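Local coordinates for protein L-aspartate semialdehyde sulfurtransferase (PDB 3KPB) that probably condenses sulfide with aspartate semialdehyde to form homocysteine, its CBS domain pair closing on binding S-adenosylmethionine and methylthioadenosine, at residues I32-I37 against V106-S111; G42-I47 against P97-Y102. All blocks are in the same frame, centred on the assembly; numbering follows the deposited sequence.

Interaction 1. Residues I32-I37 against V106-S111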
loop_
_atom_site.group_PDB
_atom_site.type_symbol
_atom_site.label_atom_id
_atom_site.label_comp_id
_atom_site.label_asym_id
_atom_site.label_seq_id
_atom_site.Cartn_x
_atom_site.Cartn_y
_atom_site.Cartn_z
ATOM N N ILE A 32 8.573 6.925 1.107
ATOM C CA ILE A 32 7.234 7.436 1.404
ATOM C C ILE A 32 6.185 6.727 0.565
ATOM O O ILE A 32 6.481 6.244 -0.531
ATOM C CB ILE A 32 7.114 8.977 1.181
ATOM C CG1 ILE A 32 7.517 9.371 -0.255
ATOM C CG2 ILE A 32 7.900 9.741 2.266
ATOM C CD1 ILE A 32 7.350 10.855 -0.586
ATOM N N ASN A 33 4.958 6.663 1.071
ATOM C CA ASN A 33 3.878 6.106 0.268
ATOM C C ASN A 33 2.811 7.120 -0.119
ATOM O O ASN A 33 1.765 6.750 -0.632
ATOM C CB ASN A 33 3.240 4.888 0.950
ATOM C CG ASN A 33 2.340 4.091 0.006
ATOM O OD1 ASN A 33 2.702 3.834 -1.141
ATOM N ND2 ASN A 33 1.167 3.699 0.491
ATOM N N HIS A 34 3.066 8.402 0.136
ATOM C CA HIS A 34 2.130 9.459 -0.224
ATOM C C HIS A 34 2.895 10.578 -0.879
ATOM O O HIS A 34 3.834 11.123 -0.296
ATOM C CB HIS A 34 1.423 10.001 1.008
ATOM C CG HIS A 34 0.698 8.958 1.784
ATOM N ND1 HIS A 34 1.273 8.295 2.846
ATOM C CD2 HIS A 34 -0.546 8.444 1.643
ATOM C CE1 HIS A 34 0.408 7.423 3.333
ATOM N NE2 HIS A 34 -0.703 7.495 2.622
ATOM N N LEU A 35 2.493 10.914 -2.097
ATOM C CA LEU A 35 3.153 11.947 -2.868
ATOM C C LEU A 35 2.106 12.924 -3.405
ATOM O O LEU A 35 1.439 12.638 -4.401
ATOM C CB LEU A 35 3.948 11.301 -4.008
ATOM C CG LEU A 35 4.754 12.237 -4.909
ATOM C CD1 LEU A 35 5.840 12.964 -4.110
ATOM C CD2 LEU A 35 5.352 11.468 -6.085
ATOM N N PRO A 36 1.923 14.066 -2.718
ATOM C CA PRO A 36 1.039 15.115 -3.232
ATOM C C PRO A 36 1.564 15.634 -4.566
ATOM O O PRO A 36 2.778 15.809 -4.730
ATOM C CB PRO A 36 1.124 16.213 -2.166
ATOM C CG PRO A 36 1.615 15.527 -0.928
ATOM C CD PRO A 36 2.446 14.370 -1.374
ATOM N N ILE A 37 0.651 15.845 -5.510
ATOM C CA ILE A 37 1.010 16.350 -6.828
ATOM C C ILE A 37 0.592 17.812 -6.909
ATOM O O ILE A 37 -0.537 18.163 -6.555
ATOM C CB ILE A 37 0.357 15.523 -7.961
ATOM C CG1 ILE A 37 0.692 14.027 -7.815
ATOM C CG2 ILE A 37 0.764 16.076 -9.333
ATOM C CD1 ILE A 37 2.190 13.692 -7.757
ATOM N N VAL A 106 1.900 22.310 2.575
ATOM C CA VAL A 106 2.845 22.688 3.629
ATOM C C VAL A 106 3.475 21.471 4.312
ATOM O O VAL A 106 4.497 21.590 4.996
ATOM C CB VAL A 106 2.224 23.668 4.667
ATOM C CG1 VAL A 106 1.897 25.011 4.009
ATOM C CG2 VAL A 106 0.991 23.066 5.318
ATOM N N GLY A 107 2.854 20.308 4.128
ATOM C CA GLY A 107 3.378 19.060 4.667
ATOM C C GLY A 107 2.433 17.904 4.426
ATOM O O GLY A 107 1.500 18.007 3.623
ATOM N N ILE A 108 2.685 16.799 5.119
ATOM C CA ILE A 108 1.800 15.644 5.081
ATOM C C ILE A 108 1.762 14.980 6.452
ATOM O O ILE A 108 2.769 14.939 7.167
ATOM C CB ILE A 108 2.193 14.635 3.966
ATOM C CG1 ILE A 108 1.161 13.504 3.874
ATOM C CG2 ILE A 108 3.605 14.082 4.193
ATOM C CD1 ILE A 108 1.007 12.923 2.492
ATOM N N VAL A 109 0.579 14.492 6.814
ATOM C CA VAL A 109 0.361 13.771 8.062
ATOM C C VAL A 109 -0.039 12.325 7.764
ATOM O O VAL A 109 -0.963 12.076 6.991
ATOM C CB VAL A 109 -0.722 14.466 8.930
ATOM C CG1 VAL A 109 -1.126 13.596 10.110
ATOM C CG2 VAL A 109 -0.214 15.810 9.429
ATOM N N THR A 110 0.659 11.380 8.385
ATOM C CA THR A 110 0.342 9.968 8.215
ATOM C C THR A 110 -0.293 9.368 9.472
ATOM O O THR A 110 -0.255 9.970 10.551
ATOM C CB THR A 110 1.584 9.143 7.795
ATOM O OG1 THR A 110 2.498 9.050 8.893
ATOM C CG2 THR A 110 2.289 9.786 6.598
ATOM N N SER A 111 -0.870 8.178 9.305
ATOM C CA SER A 111 -1.481 7.410 10.390
ATOM C C SER A 111 -0.430 6.816 11.325
ATOM O O SER A 111 -0.772 6.288 12.386
ATOM C CB SER A 111 -2.358 6.292 9.818
ATOM O OG SER A 111 -1.592 5.386 9.039
#

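Interaction 2. Residues G42-I47 against P97-Y102. With SAM (S-adenosylmethionine), chain E.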
loop_
_atom_site.group_PDB
_atom_site.type_symbol
_atom_site.label_atom_id
_atom_site.label_comp_id
_atom_site.label_asym_id
_atom_site.label_seq_id
_atom_site.Cartn_x
_atom_site.Cartn_y
_atom_site.Cartn_z
ATOM N N GLY A 42 2.858 25.326 -7.610
ATOM C CA GLY A 42 2.993 24.786 -6.246
ATOM C C GLY A 42 1.668 24.473 -5.570
ATOM O O GLY A 42 1.620 24.170 -4.374
ATOM N N LYS A 43 0.588 24.529 -6.343
ATOM C CA LYS A 43 -0.750 24.296 -5.805
ATOM C C LYS A 43 -1.198 22.859 -5.993
ATOM O O LYS A 43 -1.015 22.278 -7.067
ATOM C CB LYS A 43 -1.774 25.231 -6.456
ATOM C CG LYS A 43 -1.409 26.720 -6.445
ATOM C CD LYS A 43 -0.932 27.190 -5.072
ATOM C CE LYS A 43 -0.918 28.712 -4.995
ATOM N NZ LYS A 43 0.171 29.331 -5.816
ATOM N N LEU A 44 -1.830 22.306 -4.959
ATOM C CA LEU A 44 -2.257 20.906 -4.965
ATOM C C LEU A 44 -3.261 20.587 -6.074
ATOM O O LEU A 44 -4.271 21.277 -6.227
ATOM C CB LEU A 44 -2.844 20.519 -3.604
ATOM C CG LEU A 44 -3.284 19.061 -3.431
ATOM C CD1 LEU A 44 -2.088 18.115 -3.343
ATOM C CD2 LEU A 44 -4.154 18.937 -2.200
ATOM N N VAL A 45 -2.975 19.532 -6.837
ATOM C CA VAL A 45 -3.881 19.047 -7.886
ATOM C C VAL A 45 -4.197 17.549 -7.785
ATOM O O VAL A 45 -5.093 17.054 -8.474
ATOM C CB VAL A 45 -3.355 19.361 -9.312
ATOM C CG1 VAL A 45 -3.221 20.867 -9.523
ATOM C CG2 VAL A 45 -2.017 18.667 -9.565
ATOM N N GLY A 46 -3.471 16.819 -6.943
ATOM C CA GLY A 46 -3.723 15.386 -6.837
ATOM C C GLY A 46 -2.859 14.692 -5.817
ATOM O O GLY A 46 -2.067 15.336 -5.136
ATOM N N ILE A 47 -3.035 13.379 -5.695
ATOM C CA ILE A 47 -2.177 12.562 -4.836
ATOM C C ILE A 47 -1.869 11.201 -5.481
ATOM O O ILE A 47 -2.687 10.655 -6.228
ATOM C CB ILE A 47 -2.768 12.417 -3.397
ATOM C CG1 ILE A 47 -1.716 11.849 -2.429
ATOM C CG2 ILE A 47 -4.065 11.579 -3.410
ATOM C CD1 ILE A 47 -2.116 11.906 -0.954
ATOM N N PRO A 97 -2.365 15.214 2.740
ATOM C CA PRO A 97 -1.591 16.431 2.536
ATOM C C PRO A 97 -2.150 17.549 3.406
ATOM O O PRO A 97 -3.365 17.628 3.623
ATOM C CB PRO A 97 -1.811 16.752 1.051
ATOM C CG PRO A 97 -2.286 15.469 0.441
ATOM C CD PRO A 97 -3.076 14.802 1.515
ATOM N N VAL A 98 -1.256 18.394 3.905
ATOM C CA VAL A 98 -1.626 19.559 4.689
ATOM C C VAL A 98 -1.500 20.766 3.758
ATOM O O VAL A 98 -0.452 20.966 3.129
ATOM C CB VAL A 98 -0.724 19.702 5.937
ATOM C CG1 VAL A 98 -1.172 20.881 6.782
ATOM C CG2 VAL A 98 -0.753 18.417 6.765
ATOM N N VAL A 99 -2.587 21.532 3.644
ATOM C CA VAL A 99 -2.654 22.679 2.735
ATOM C C VAL A 99 -2.930 23.969 3.499
ATOM O O VAL A 99 -3.456 23.942 4.619
ATOM C CB VAL A 99 -3.723 22.493 1.599
ATOM C CG1 VAL A 99 -3.366 21.309 0.706
ATOM C CG2 VAL A 99 -5.138 22.338 2.165
ATOM N N ASP A 100 -2.554 25.095 2.898
ATOM C CA ASP A 100 -2.940 26.397 3.430
ATOM C C ASP A 100 -4.133 26.968 2.645
ATOM O O ASP A 100 -4.698 26.293 1.770
ATOM C CB ASP A 100 -1.740 27.370 3.492
ATOM C CG ASP A 100 -1.177 27.735 2.116
ATOM O OD1 ASP A 100 -1.874 27.557 1.093
ATOM O OD2 ASP A 100 -0.024 28.231 2.065
ATOM N N ASP A 101 -4.507 28.207 2.957
ATOM C CA ASP A 101 -5.650 28.864 2.314
ATOM C C ASP A 101 -5.454 29.143 0.814
ATOM O O ASP A 101 -6.424 29.434 0.114
ATOM C CB ASP A 101 -6.011 30.167 3.045
ATOM C CG ASP A 101 -6.831 29.938 4.321
ATOM O OD1 ASP A 101 -7.390 28.837 4.520
ATOM O OD2 ASP A 101 -6.931 30.885 5.128
ATOM N N TYR A 102 -4.215 29.066 0.326
ATOM C CA TYR A 102 -3.930 29.283 -1.100
ATOM C C TYR A 102 -3.694 27.974 -1.850
ATOM O O TYR A 102 -3.315 27.979 -3.023
ATOM C CB TYR A 102 -2.755 30.255 -1.271
ATOM C CG TYR A 102 -3.105 31.629 -0.769
ATOM C CD1 TYR A 102 -3.727 32.550 -1.610
ATOM C CD2 TYR A 102 -2.869 31.995 0.563
ATOM C CE1 TYR A 102 -4.086 33.805 -1.154
ATOM C CE2 TYR A 102 -3.225 33.258 1.033
ATOM C CZ TYR A 102 -3.833 34.156 0.163
ATOM O OH TYR A 102 -4.198 35.413 0.586
HETATM N N SAM E . -4.263 3.923 2.271
HETATM C CA SAM E . -4.630 3.264 1.007
HETATM C C SAM E . -3.704 3.745 -0.114
HETATM O O SAM E . -2.500 3.929 0.086
HETATM O OXT SAM E . -4.134 3.954 -1.252
HETATM C CB SAM E . -6.080 3.608 0.656
HETATM C CG SAM E . -6.766 2.439 -0.055
HETATM S SD SAM E . -7.466 2.905 -1.679
HETATM C CE SAM E . -7.719 1.290 -2.380
HETATM C "C5'" SAM E . -6.125 3.517 -2.761
HETATM C "C4'" SAM E . -6.371 4.942 -3.252
HETATM O "O4'" SAM E . -6.455 5.843 -2.138
HETATM C "C3'" SAM E . -5.143 5.402 -4.034
HETATM O "O3'" SAM E . -5.459 5.358 -5.422
HETATM C "C2'" SAM E . -4.931 6.848 -3.592
HETATM O "O2'" SAM E . -4.955 7.700 -4.743
HETATM C "C1'" SAM E . -6.142 7.126 -2.697
HETATM N N9 SAM E . -5.734 8.049 -1.617
HETATM C C8 SAM E . -4.774 7.832 -0.714
HETATM N N7 SAM E . -4.685 8.888 0.097
HETATM C C5 SAM E . -5.595 9.779 -0.291
HETATM C C6 SAM E . -5.962 11.041 0.159
HETATM N N6 SAM E . -5.359 11.602 1.203
HETATM N N1 SAM E . -6.948 11.693 -0.476
HETATM C C2 SAM E . -7.562 11.152 -1.516
HETATM N N3 SAM E . -7.234 9.952 -1.970
HETATM C C4 SAM E . -6.257 9.248 -1.380
#

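Interaction 1. Residues I32-I37 against V106-S111
The end methyl of I108 meets H34 at the root of its side chain: CD1 of I108 lies 3.3 Å from CB of H34 and 4.0 Å from its CG. That first separation is short for two carbons in a 1.6 Å structure and marks the tight spot of the contact. The two side chains cross at about a right angle. The same methyl also reaches P36, whose CG stands 4.3 Å from CD1 of I108, so one carbon serves two alternate residues of 32-37. T110 makes the looser end: its CG2 sits obliquely to the imidazole, 4.2 Å from ND1 of H34.

I108 extends this far because CG1 lies anti to the backbone N (chi1 -175°), which throws CD1 off the strand; chi2 is 150°, which may reflect the close approach to H34. The H34 ring is held through NE2, which is hydrogen-bonded to OG of S94 in the other CBS repeat. T110 is fixed through the start of the helix that follows: as N-cap residue it makes a weak bond from OG1 to the backbone N of E112, while D113 accepts from the backbone N of T110. Further out, P36 also leans on P97, and a classic beta bulge at V106 and G107, both facing V98, precedes I108 on its strand.

The contact thus joins strand 35-38 and its approach to strand 105-110, the facing sheets of the two CBS repeats. H34, T110 and S111 all bind S-methyl-5'-thioadenosine. In all, 159 Å² is buried between the segments without a hydrogen bond linking them, while NE2 of H34 and OG1 of T110 are bonded elsewhere, the latter weakly; shape, rather than directional bonding, sets the fit.

Interaction 2. Residues G42-I47 against P97-Y102
I47 and P97 form the tight end, at the adenine of S-adenosylmethionine. CD1 of I47 meets CG of P97 at 3.8 Å, the side chains crossing obliquely, and CG1 anti to the backbone N (chi1 -167°) carries that methyl across. The other branch, CG2, lies over the adenine face, 3.8 Å from C4 of SAM; CD of P97 approaches the adenine amino N6 at 3.9 Å. One step along, CD2 of L44 packs on CG1 of V99 at 3.8 Å, at about a right angle. Cutting I47 back to an alanine removes both branches, and is likely to open a gap beside P97 and leave that face of the adenine less well covered.

The outer end is more open: the side chains of K43 and the exposed Y102 come no closer than 4.4 Å (CE to CB), though CE of K43 lies 3.2 Å from the carbonyl O of Y102. An Asx turn shapes that loop: D100 OD1 accepts from Y102 N at 2.9 Å, the donor standing 50° above the carboxylate plane.

Strands 44-48 and 95-99, from facing sheets, therefore join through hydrocarbon, consistent with I47 and P97 holding the purine mainly by van der Waals contact.

How the interactions relate
The two contacts pair the same two sheets crosswise: interaction 1 sets strand 35-38 against 105-110, interaction 2 sets 44-48 against 95-99, with centres 11 Å apart. Within each sheet a probable backbone bond ties them, I37 N to G46 O and V106 N to V98 O, both at 2.8 Å. The CG2 methyls of V109 and V98, 3.8 Å apart, pack behind the second sheet. S-adenosylmethionine touches both: the adenine rests on interaction 2, N33 of interaction 1 touches the ligand, and the side chain of H34 comes within about 4 Å of it (nearest atoms). Together they form part of the interface between the CBS repeats, with residues for S-methyl-5'-thioadenosine concentrated in interaction 1.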